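Local coordinates for intimin (Escherichia coli O127:H6 str. E2348/69, PDB 6TQD), which is a bacterial cell-adhesion protein whose Ig-like passenger domains form an extended arm, probably carrying the adhesive tip away from the outer membrane, at residues V110-F115 with A134-N139; L176-P181 with V202-Q207; Y62-P67 with L96-L101. All coordinates share one frame; numbering follows the deposited sequence.

Contact 1 of 3, residues V110-F115 with A134-N139; sequences VGVTDF and ATVKKN
The backbone N of Thr-113 donates to Thr-135 O at 2.8 Å. The same oxygen is met by the CA-H of Val-112, with Val-112 CA 3.3 Å from Thr-135 O. Between the Val-112/Val-136 and Asp-114/Thr-135 pairs the register shifts by one residue, a beta bulge, and Thr-113 is the extra residue. Before it, Gly-111 and Lys-137 form an antiparallel hydrogen-bonded pair. After it, Thr-135 N donates to Asp-114 O at 3.0 Å. Thr-113 has chi1 57°, which puts OG1 between its own N and carbonyl carbon. From there Thr-113 OG1 donates to Asp-114 OD2 at 2.9 Å, from above the carboxylate plane. The extended Lys-137 chain crosses Thr-113 at about a right angle, with Lys-137 CE 3.6 Å from Thr-113 OG1. Lys-137 NZ stops 4.3 Å from Asp-114 OD2, too far for a salt bridge. Thr-135 OG1 bonds Lys-171 NZ. Val-112, Phe-115, Ala-134 and Val-136 share the other face. The first three pack on Ala-188 of strand 182-189. Ala-134 CB lies 3.6 Å from Phe-115 CD1. From just before the paired residues, Val-110 CG1 reaches Val-136 CG1 at 3.6 Å. This is a bulged antiparallel strand pair of a bacterial Ig-like beta sandwich.

Contact 2 of 3, residues L176-P181 with V202-Q207; sequences LKSDKP and VIFVDQ
Ser-178 CB sits over the centre of the Phe-204 ring, in the core between the two sheets of a bacterial Ig-like beta sandwich. It is a CH-pi contact, with Ser-178 CB 3.6 Å from the Phe-204 ring centroid and only 7° off the ring normal. Leu-176 approaches the same ring differently. Leu-176 CD2 lies at the edge, near the ring plane, 3.7 Å from Phe-204 CE2. The ring is therefore met on one face and at its rim by two residues of 176-181 whose CB atoms both point toward 202-207. With CG anti to the carbonyl carbon (chi1 -73°), Phe-204 sets its ring under Ser-178 CB. Leu-176 CD2 also reaches Val-202 CG2 at 4.2 Å. No hydrogen bond joins the two segments. Ser-178 OG turns back to its own segment and accepts from Lys-180 N at 3.1 Å, making an ST turn, and it also bonds Thr-156 O. Ile-130 and Val-184 pack on Phe-204 as well. Beyond the ring the contact moves to the exposed end of the domain. Pro-181 CA comes 3.2 Å from Phe-204 O in a CA-H...O contact. Farther out, the proline ring crosses the Asp-206 side chain, and Pro-181 CG lies 3.2 Å from Asp-206 OD2.

Contact 3 of 3, residues Y62-P67 with L96-L101; sequences YQAILP and LTITVL
Leu-66 CG is anti to its carbonyl carbon (chi1 -87°), where it meets the CG2 methyls of both Ile-98 and Val-100. Val-100 CG1 is anti to its backbone N (chi1 175°), where it lies 3.6 Å from Pro-67 O. Leu-66 CG is 3.9 Å from Ile-98 CG2 and likewise 3.9 Å from Val-100 CG2. The two pairs differ in direction. Leu-66 lies aslant Ile-98, while Leu-66 and Val-100 slide past each other in opposite senses. The other branch of Ile-98 serves a different partner: Ile-98 CD1 reaches Ala-64 CB at 3.9 Å. Val-100 uses both methyls as well, and Val-100 CG2 touches Pro-67 CD at 3.9 Å. No hydrogen bond links the segments, and every residue that touches is buried, so the contact is apolar packing. Ala-64 and Leu-66 point toward 96-101, as do Ile-98 and Val-100 toward 62-67. Strand 62-65 and the loop that follows it pack against strand 90-101 of the opposite sheet of a beta sandwich. Strand 62-65 lies between strands 21-30 and 50-53 in one sheet. Strand 90-101 lies between 14-17 and 76-85 in the other, and Tyr-77 of 76-85 packs on both Pro-67 and Val-100.

The three contacts follow one another along the chain, without nesting or crossing. Contact 3 comes first: 62-67 and 96-101 close a loop of 28 residues and join the two sheets of the N-terminal domain. Strand 90-101 then leads on to strand 111-117. Contact 1 closes a loop of 18 residues within a sheet of the second domain. Across this junction Asn-139 packs on Thr-99 and Leu-101 of contact 3. Contact 2 closes last, over 20 residues, and joins the two sheets of the second domain near the C terminus. Strands 130-138 and 171-177 are neighbours, which relates contact 1 to contact 2. Contacts 2 and 3 have centres about 43 Å apart, in keeping with an extended pair of domains.

Contact 1 of 3, residues V110-F115 with A134-N139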
loop_
_atom_site.group_PDB
_atom_site.type_symbol
_atom_site.label_atom_id
_atom_site.label_comp_id
_atom_site.label_asym_id
_atom_site.label_seq_id
_atom_site.Cartn_x
_atom_site.Cartn_y
_atom_site.Cartn_z
ATOM N N VAL A 110 -4.356 3.203 8.965
ATOM C CA VAL A 110 -5.089 1.935 8.933
ATOM C C VAL A 110 -6.324 2.193 8.070
ATOM O O VAL A 110 -7.278 2.824 8.522
ATOM C CB VAL A 110 -5.457 1.452 10.333
ATOM C CG1 VAL A 110 -6.302 0.193 10.252
ATOM C CG2 VAL A 110 -4.193 1.214 11.163
ATOM N N GLY A 111 -6.302 1.724 6.824
ATOM C CA GLY A 111 -7.322 2.099 5.869
ATOM C C GLY A 111 -7.703 0.952 4.950
ATOM O O GLY A 111 -6.953 -0.005 4.759
ATOM N N VAL A 112 -8.898 1.075 4.378
ATOM C CA VAL A 112 -9.371 0.121 3.375
ATOM C C VAL A 112 -8.591 0.351 2.088
ATOM O O VAL A 112 -8.602 1.453 1.521
ATOM C CB VAL A 112 -10.873 0.292 3.125
ATOM C CG1 VAL A 112 -11.350 -0.693 2.045
ATOM C CG2 VAL A 112 -11.661 0.102 4.404
ATOM N N THR A 113 -7.909 -0.684 1.612
ATOM C CA THR A 113 -7.155 -0.564 0.368
ATOM C C THR A 113 -7.880 -1.140 -0.839
ATOM O O THR A 113 -7.558 -0.769 -1.970
ATOM C CB THR A 113 -5.793 -1.261 0.488
ATOM O OG1 THR A 113 -5.988 -2.639 0.836
ATOM C CG2 THR A 113 -4.937 -0.599 1.549
ATOM N N ASP A 114 -8.818 -2.051 -0.625
ATOM C CA ASP A 114 -9.525 -2.716 -1.708
ATOM C C ASP A 114 -10.933 -3.008 -1.213
ATOM O O ASP A 114 -11.123 -3.355 -0.043
ATOM C CB ASP A 114 -8.848 -4.035 -2.083
ATOM C CG ASP A 114 -7.411 -3.850 -2.519
ATOM O OD1 ASP A 114 -7.179 -3.550 -3.708
ATOM O OD2 ASP A 114 -6.514 -4.009 -1.665
ATOM N N PHE A 115 -11.917 -2.879 -2.103
ATOM C CA PHE A 115 -13.300 -3.205 -1.758
ATOM C C PHE A 115 -13.943 -3.717 -3.046
ATOM O O PHE A 115 -14.238 -2.928 -3.951
ATOM C CB PHE A 115 -14.036 -1.994 -1.201
ATOM C CG PHE A 115 -15.380 -2.314 -0.603
ATOM C CD1 PHE A 115 -15.537 -3.419 0.222
ATOM C CD2 PHE A 115 -16.472 -1.495 -0.833
ATOM C CE1 PHE A 115 -16.764 -3.707 0.788
ATOM C CE2 PHE A 115 -17.702 -1.784 -0.274
ATOM C CZ PHE A 115 -17.845 -2.892 0.542
ATOM N N ALA A 134 -13.792 -6.231 1.902
ATOM C CA ALA A 134 -12.906 -5.108 2.142
ATOM C C ALA A 134 -11.619 -5.622 2.760
ATOM O O ALA A 134 -11.647 -6.472 3.660
ATOM C CB ALA A 134 -13.542 -4.116 3.111
ATOM N N THR A 135 -10.496 -5.126 2.256
ATOM C CA THR A 135 -9.181 -5.414 2.808
ATOM C C THR A 135 -8.643 -4.156 3.465
ATOM O O THR A 135 -8.658 -3.080 2.857
ATOM C CB THR A 135 -8.227 -5.887 1.711
ATOM O OG1 THR A 135 -8.781 -7.022 1.038
ATOM C CG2 THR A 135 -6.890 -6.297 2.329
ATOM N N VAL A 136 -8.180 -4.290 4.705
ATOM C CA VAL A 136 -7.638 -3.181 5.480
ATOM C C VAL A 136 -6.145 -3.405 5.659
ATOM O O VAL A 136 -5.731 -4.456 6.157
ATOM C CB VAL A 136 -8.330 -3.059 6.855
ATOM C CG1 VAL A 136 -7.685 -1.938 7.674
ATOM C CG2 VAL A 136 -9.818 -2.812 6.678
ATOM N N LYS A 137 -5.344 -2.408 5.291
ATOM C CA LYS A 137 -3.897 -2.495 5.439
ATOM C C LYS A 137 -3.376 -1.184 6.012
ATOM O O LYS A 137 -4.031 -0.139 5.950
ATOM C CB LYS A 137 -3.185 -2.748 4.096
ATOM C CG LYS A 137 -3.682 -3.962 3.343
ATOM C CD LYS A 137 -2.909 -4.135 2.052
ATOM C CE LYS A 137 -3.489 -5.229 1.182
ATOM N NZ LYS A 137 -2.749 -5.330 -0.109
ATOM N N LYS A 138 -2.170 -1.254 6.576
ATOM C CA LYS A 138 -1.372 -0.080 6.914
ATOM C C LYS A 138 -0.027 -0.292 6.246
ATOM O O LYS A 138 0.657 -1.273 6.556
ATOM C CB LYS A 138 -1.188 0.041 8.427
ATOM C CG LYS A 138 -0.244 1.167 8.864
ATOM C CD LYS A 138 -0.070 1.155 10.375
ATOM C CE LYS A 138 0.964 2.169 10.841
ATOM N NZ LYS A 138 1.131 2.120 12.323
ATOM N N ASN A 139 0.313 0.588 5.308
ATOM C CA ASN A 139 1.560 0.485 4.540
ATOM C C ASN A 139 1.726 -0.918 3.956
ATOM O O ASN A 139 2.788 -1.543 4.037
ATOM C CB ASN A 139 2.757 0.888 5.394
ATOM C CG ASN A 139 2.674 2.337 5.869
ATOM O OD1 ASN A 139 2.092 3.180 5.204
ATOM N ND2 ASN A 139 3.237 2.613 7.036
HETATM O O HOH W 1 -10.820 -6.747 -0.803
#

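Contact 2 of 3, residues L176-P181 with V202-Q207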
loop_
_atom_site.group_PDB
_atom_site.type_symbol
_atom_site.label_atom_id
_atom_site.label_comp_id
_atom_site.label_asym_id
_atom_site.label_seq_id
_atom_site.Cartn_x
_atom_site.Cartn_y
_atom_site.Cartn_z
ATOM N N LEU A 176 -25.094 -7.885 -0.272
ATOM C CA LEU A 176 -25.996 -6.896 -0.846
ATOM C C LEU A 176 -27.052 -7.618 -1.672
ATOM O O LEU A 176 -26.719 -8.510 -2.450
ATOM C CB LEU A 176 -25.201 -5.952 -1.753
ATOM C CG LEU A 176 -25.984 -4.787 -2.338
ATOM C CD1 LEU A 176 -26.196 -3.716 -1.273
ATOM C CD2 LEU A 176 -25.281 -4.222 -3.564
ATOM N N LYS A 177 -28.313 -7.225 -1.503
ATOM C CA LYS A 177 -29.432 -7.775 -2.271
ATOM C C LYS A 177 -30.337 -6.624 -2.683
ATOM O O LYS A 177 -30.336 -5.560 -2.058
ATOM C CB LYS A 177 -30.254 -8.778 -1.447
ATOM C CG LYS A 177 -29.457 -9.963 -0.920
ATOM C CD LYS A 177 -30.270 -10.790 0.065
ATOM C CE LYS A 177 -29.443 -11.934 0.634
ATOM N NZ LYS A 177 -30.215 -12.752 1.610
ATOM N N SER A 178 -31.130 -6.835 -3.730
ATOM C CA SER A 178 -32.047 -5.785 -4.165
ATOM C C SER A 178 -33.236 -6.380 -4.900
ATOM O O SER A 178 -33.094 -7.373 -5.618
ATOM C CB SER A 178 -31.357 -4.770 -5.084
ATOM O OG SER A 178 -32.255 -3.739 -5.451
ATOM N N ASP A 179 -34.399 -5.752 -4.710
ATOM C CA ASP A 179 -35.631 -6.055 -5.426
ATOM C C ASP A 179 -35.869 -5.146 -6.628
ATOM O O ASP A 179 -36.915 -5.258 -7.274
ATOM C CB ASP A 179 -36.829 -5.896 -4.478
ATOM C CG ASP A 179 -36.911 -6.994 -3.444
ATOM O OD1 ASP A 179 -37.134 -8.163 -3.828
ATOM O OD2 ASP A 179 -36.753 -6.689 -2.241
ATOM N N LYS A 180 -34.948 -4.241 -6.935
ATOM C CA LYS A 180 -35.152 -3.245 -7.977
ATOM C C LYS A 180 -34.007 -3.331 -8.975
ATOM O O LYS A 180 -32.835 -3.421 -8.564
ATOM C CB LYS A 180 -35.186 -1.845 -7.337
ATOM C CG LYS A 180 -35.302 -0.704 -8.336
ATOM C CD LYS A 180 -35.392 0.643 -7.628
ATOM C CE LYS A 180 -35.404 1.799 -8.616
ATOM N NZ LYS A 180 -35.448 3.118 -7.925
ATOM N N PRO A 181 -34.285 -3.309 -10.278
ATOM C CA PRO A 181 -33.186 -3.244 -11.252
ATOM C C PRO A 181 -32.504 -1.886 -11.203
ATOM O O PRO A 181 -33.150 -0.857 -11.007
ATOM C CB PRO A 181 -33.894 -3.455 -12.597
ATOM C CG PRO A 181 -35.271 -2.966 -12.361
ATOM C CD PRO A 181 -35.601 -3.352 -10.945
ATOM N N VAL A 202 -22.238 -2.235 -9.253
ATOM C CA VAL A 202 -22.814 -3.495 -9.695
ATOM C C VAL A 202 -24.210 -3.176 -10.203
ATOM O O VAL A 202 -24.762 -2.112 -9.937
ATOM C CB VAL A 202 -22.861 -4.547 -8.577
ATOM C CG1 VAL A 202 -21.458 -4.847 -8.069
ATOM C CG2 VAL A 202 -23.752 -4.080 -7.433
ATOM N N ILE A 203 -24.781 -4.110 -10.949
ATOM C CA ILE A 203 -26.092 -3.911 -11.555
ATOM C C ILE A 203 -26.985 -5.086 -11.195
ATOM O O ILE A 203 -26.592 -6.247 -11.360
ATOM C CB ILE A 203 -25.992 -3.728 -13.085
ATOM C CG1 ILE A 203 -27.361 -3.365 -13.659
ATOM C CG2 ILE A 203 -25.444 -4.989 -13.744
ATOM C CD1 ILE A 203 -27.291 -2.758 -15.051
ATOM N N PHE A 204 -28.200 -4.790 -10.740
ATOM C CA PHE A 204 -29.220 -5.814 -10.530
ATOM C C PHE A 204 -30.134 -5.823 -11.749
ATOM O O PHE A 204 -30.566 -4.762 -12.217
ATOM C CB PHE A 204 -30.010 -5.528 -9.253
ATOM C CG PHE A 204 -29.235 -5.797 -7.984
ATOM C CD1 PHE A 204 -29.224 -7.058 -7.413
ATOM C CD2 PHE A 204 -28.500 -4.791 -7.375
ATOM C CE1 PHE A 204 -28.520 -7.311 -6.257
ATOM C CE2 PHE A 204 -27.788 -5.042 -6.217
ATOM C CZ PHE A 204 -27.793 -6.300 -5.657
ATOM N N VAL A 205 -30.418 -7.024 -12.265
ATOM C CA VAL A 205 -31.054 -7.202 -13.566
ATOM C C VAL A 205 -32.364 -7.966 -13.412
ATOM O O VAL A 205 -32.447 -8.938 -12.654
ATOM C CB VAL A 205 -30.109 -7.945 -14.537
ATOM C CG1 VAL A 205 -30.693 -7.976 -15.943
ATOM C CG2 VAL A 205 -28.725 -7.300 -14.545
ATOM N N ASP A 206 -33.380 -7.532 -14.144
ATOM C CA ASP A 206 -34.631 -8.274 -14.193
ATOM C C ASP A 206 -34.531 -9.388 -15.231
ATOM O O ASP A 206 -33.874 -9.248 -16.269
ATOM C CB ASP A 206 -35.797 -7.366 -14.583
ATOM C CG ASP A 206 -36.293 -6.521 -13.430
ATOM O OD1 ASP A 206 -36.136 -6.943 -12.264
ATOM O OD2 ASP A 206 -36.854 -5.436 -13.694
ATOM N N GLN A 207 -35.189 -10.504 -14.940
ATOM C CA GLN A 207 -35.157 -11.660 -15.827
ATOM C C GLN A 207 -36.125 -12.734 -15.348
ATOM O O GLN A 207 -36.629 -12.673 -14.228
ATOM C CB GLN A 207 -33.739 -12.228 -15.902
ATOM C CG GLN A 207 -33.145 -12.602 -14.554
ATOM C CD GLN A 207 -31.677 -12.969 -14.652
ATOM O OE1 GLN A 207 -30.804 -12.104 -14.587
ATOM N NE2 GLN A 207 -31.398 -14.258 -14.814
ATOM O OXT GLN A 207 -36.425 -13.684 -16.069
#

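Contact 3 of 3, residues Y62-P67 with L96-L101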
loop_
_atom_site.group_PDB
_atom_site.type_symbol
_atom_site.label_atom_id
_atom_site.label_comp_id
_atom_site.label_asym_id
_atom_site.label_seq_id
_atom_site.Cartn_x
_atom_site.Cartn_y
_atom_site.Cartn_z
ATOM N N TYR A 62 20.946 10.290 -0.617
ATOM C CA TYR A 62 20.260 9.539 -1.653
ATOM C C TYR A 62 18.754 9.640 -1.467
ATOM O O TYR A 62 18.257 9.959 -0.386
ATOM C CB TYR A 62 20.684 8.061 -1.616
ATOM C CG TYR A 62 22.047 7.875 -2.214
ATOM C CD1 TYR A 62 23.195 8.017 -1.439
ATOM C CD2 TYR A 62 22.194 7.586 -3.551
ATOM C CE1 TYR A 62 24.446 7.872 -2.003
ATOM C CE2 TYR A 62 23.419 7.416 -4.113
ATOM C CZ TYR A 62 24.552 7.581 -3.337
ATOM O OH TYR A 62 25.786 7.413 -3.914
ATOM N N GLN A 63 18.043 9.367 -2.546
ATOM C CA GLN A 63 16.589 9.382 -2.540
ATOM C C GLN A 63 16.085 8.270 -3.442
ATOM O O GLN A 63 16.768 7.842 -4.378
ATOM C CB GLN A 63 16.044 10.722 -3.040
ATOM C CG GLN A 63 16.402 11.046 -4.476
ATOM C CD GLN A 63 16.237 12.528 -4.802
ATOM O OE1 GLN A 63 16.017 13.355 -3.915
ATOM N NE2 GLN A 63 16.310 12.853 -6.083
ATOM N N ALA A 64 14.877 7.813 -3.163
ATOM C CA ALA A 64 14.226 6.800 -3.968
ATOM C C ALA A 64 13.126 7.464 -4.780
ATOM O O ALA A 64 12.345 8.253 -4.236
ATOM C CB ALA A 64 13.633 5.701 -3.087
ATOM N N ILE A 65 13.096 7.167 -6.072
ATOM C CA ILE A 65 11.985 7.505 -6.954
ATOM C C ILE A 65 11.108 6.263 -7.014
ATOM O O ILE A 65 11.528 5.220 -7.516
ATOM C CB ILE A 65 12.469 7.911 -8.347
ATOM C CG1 ILE A 65 13.562 8.985 -8.255
ATOM C CG2 ILE A 65 11.282 8.385 -9.185
ATOM C CD1 ILE A 65 13.214 10.164 -7.385
ATOM N N LEU A 66 9.891 6.369 -6.487
ATOM C CA LEU A 66 9.035 5.201 -6.367
ATOM C C LEU A 66 8.340 4.899 -7.690
ATOM O O LEU A 66 7.952 5.822 -8.415
ATOM C CB LEU A 66 7.997 5.440 -5.275
ATOM C CG LEU A 66 8.451 5.057 -3.856
ATOM C CD1 LEU A 66 9.756 5.736 -3.488
ATOM C CD2 LEU A 66 7.384 5.365 -2.819
ATOM N N PRO A 67 8.193 3.628 -8.046
ATOM C CA PRO A 67 7.482 3.290 -9.286
ATOM C C PRO A 67 5.982 3.547 -9.164
ATOM O O PRO A 67 5.462 3.892 -8.101
ATOM C CB PRO A 67 7.771 1.799 -9.472
ATOM C CG PRO A 67 8.020 1.295 -8.117
ATOM C CD PRO A 67 8.694 2.425 -7.364
ATOM N N LEU A 96 17.095 -2.000 2.757
ATOM C CA LEU A 96 16.073 -0.968 2.836
ATOM C C LEU A 96 14.849 -1.506 2.110
ATOM O O LEU A 96 14.963 -1.978 0.975
ATOM C CB LEU A 96 16.547 0.312 2.156
ATOM C CG LEU A 96 15.540 1.433 1.896
ATOM C CD1 LEU A 96 14.988 2.002 3.196
ATOM C CD2 LEU A 96 16.143 2.543 1.053
ATOM N N THR A 97 13.691 -1.436 2.758
ATOM C CA THR A 97 12.432 -1.885 2.181
ATOM C C THR A 97 11.600 -0.666 1.812
ATOM O O THR A 97 11.406 0.237 2.638
ATOM C CB THR A 97 11.683 -2.796 3.152
ATOM O OG1 THR A 97 12.517 -3.918 3.497
ATOM C CG2 THR A 97 10.380 -3.306 2.532
ATOM N N ILE A 98 11.142 -0.633 0.568
ATOM C CA ILE A 98 10.362 0.473 0.027
ATOM C C ILE A 98 8.993 -0.079 -0.351
ATOM O O ILE A 98 8.891 -1.007 -1.163
ATOM C CB ILE A 98 11.064 1.102 -1.185
ATOM C CG1 ILE A 98 12.429 1.667 -0.752
ATOM C CG2 ILE A 98 10.193 2.172 -1.848
ATOM C CD1 ILE A 98 13.364 1.984 -1.894
ATOM N N THR A 99 7.948 0.483 0.242
ATOM C CA THR A 99 6.577 0.071 -0.028
ATOM C C THR A 99 5.851 1.218 -0.711
ATOM O O THR A 99 5.913 2.361 -0.248
ATOM C CB THR A 99 5.868 -0.308 1.266
ATOM O OG1 THR A 99 6.598 -1.369 1.905
ATOM C CG2 THR A 99 4.453 -0.789 0.983
ATOM N N VAL A 100 5.147 0.904 -1.789
ATOM C CA VAL A 100 4.496 1.883 -2.647
ATOM C C VAL A 100 2.997 1.785 -2.403
ATOM O O VAL A 100 2.405 0.700 -2.526
ATOM C CB VAL A 100 4.827 1.626 -4.126
ATOM C CG1 VAL A 100 4.059 2.578 -5.021
ATOM C CG2 VAL A 100 6.315 1.776 -4.349
ATOM N N LEU A 101 2.395 2.911 -2.058
ATOM C CA LEU A 101 0.953 3.049 -1.926
ATOM C C LEU A 101 0.392 3.764 -3.146
ATOM O O LEU A 101 1.082 4.526 -3.822
ATOM C CB LEU A 101 0.606 3.827 -0.662
ATOM C CG LEU A 101 0.899 3.155 0.684
ATOM C CD1 LEU A 101 2.382 3.191 1.031
ATOM C CD2 LEU A 101 0.090 3.803 1.789
#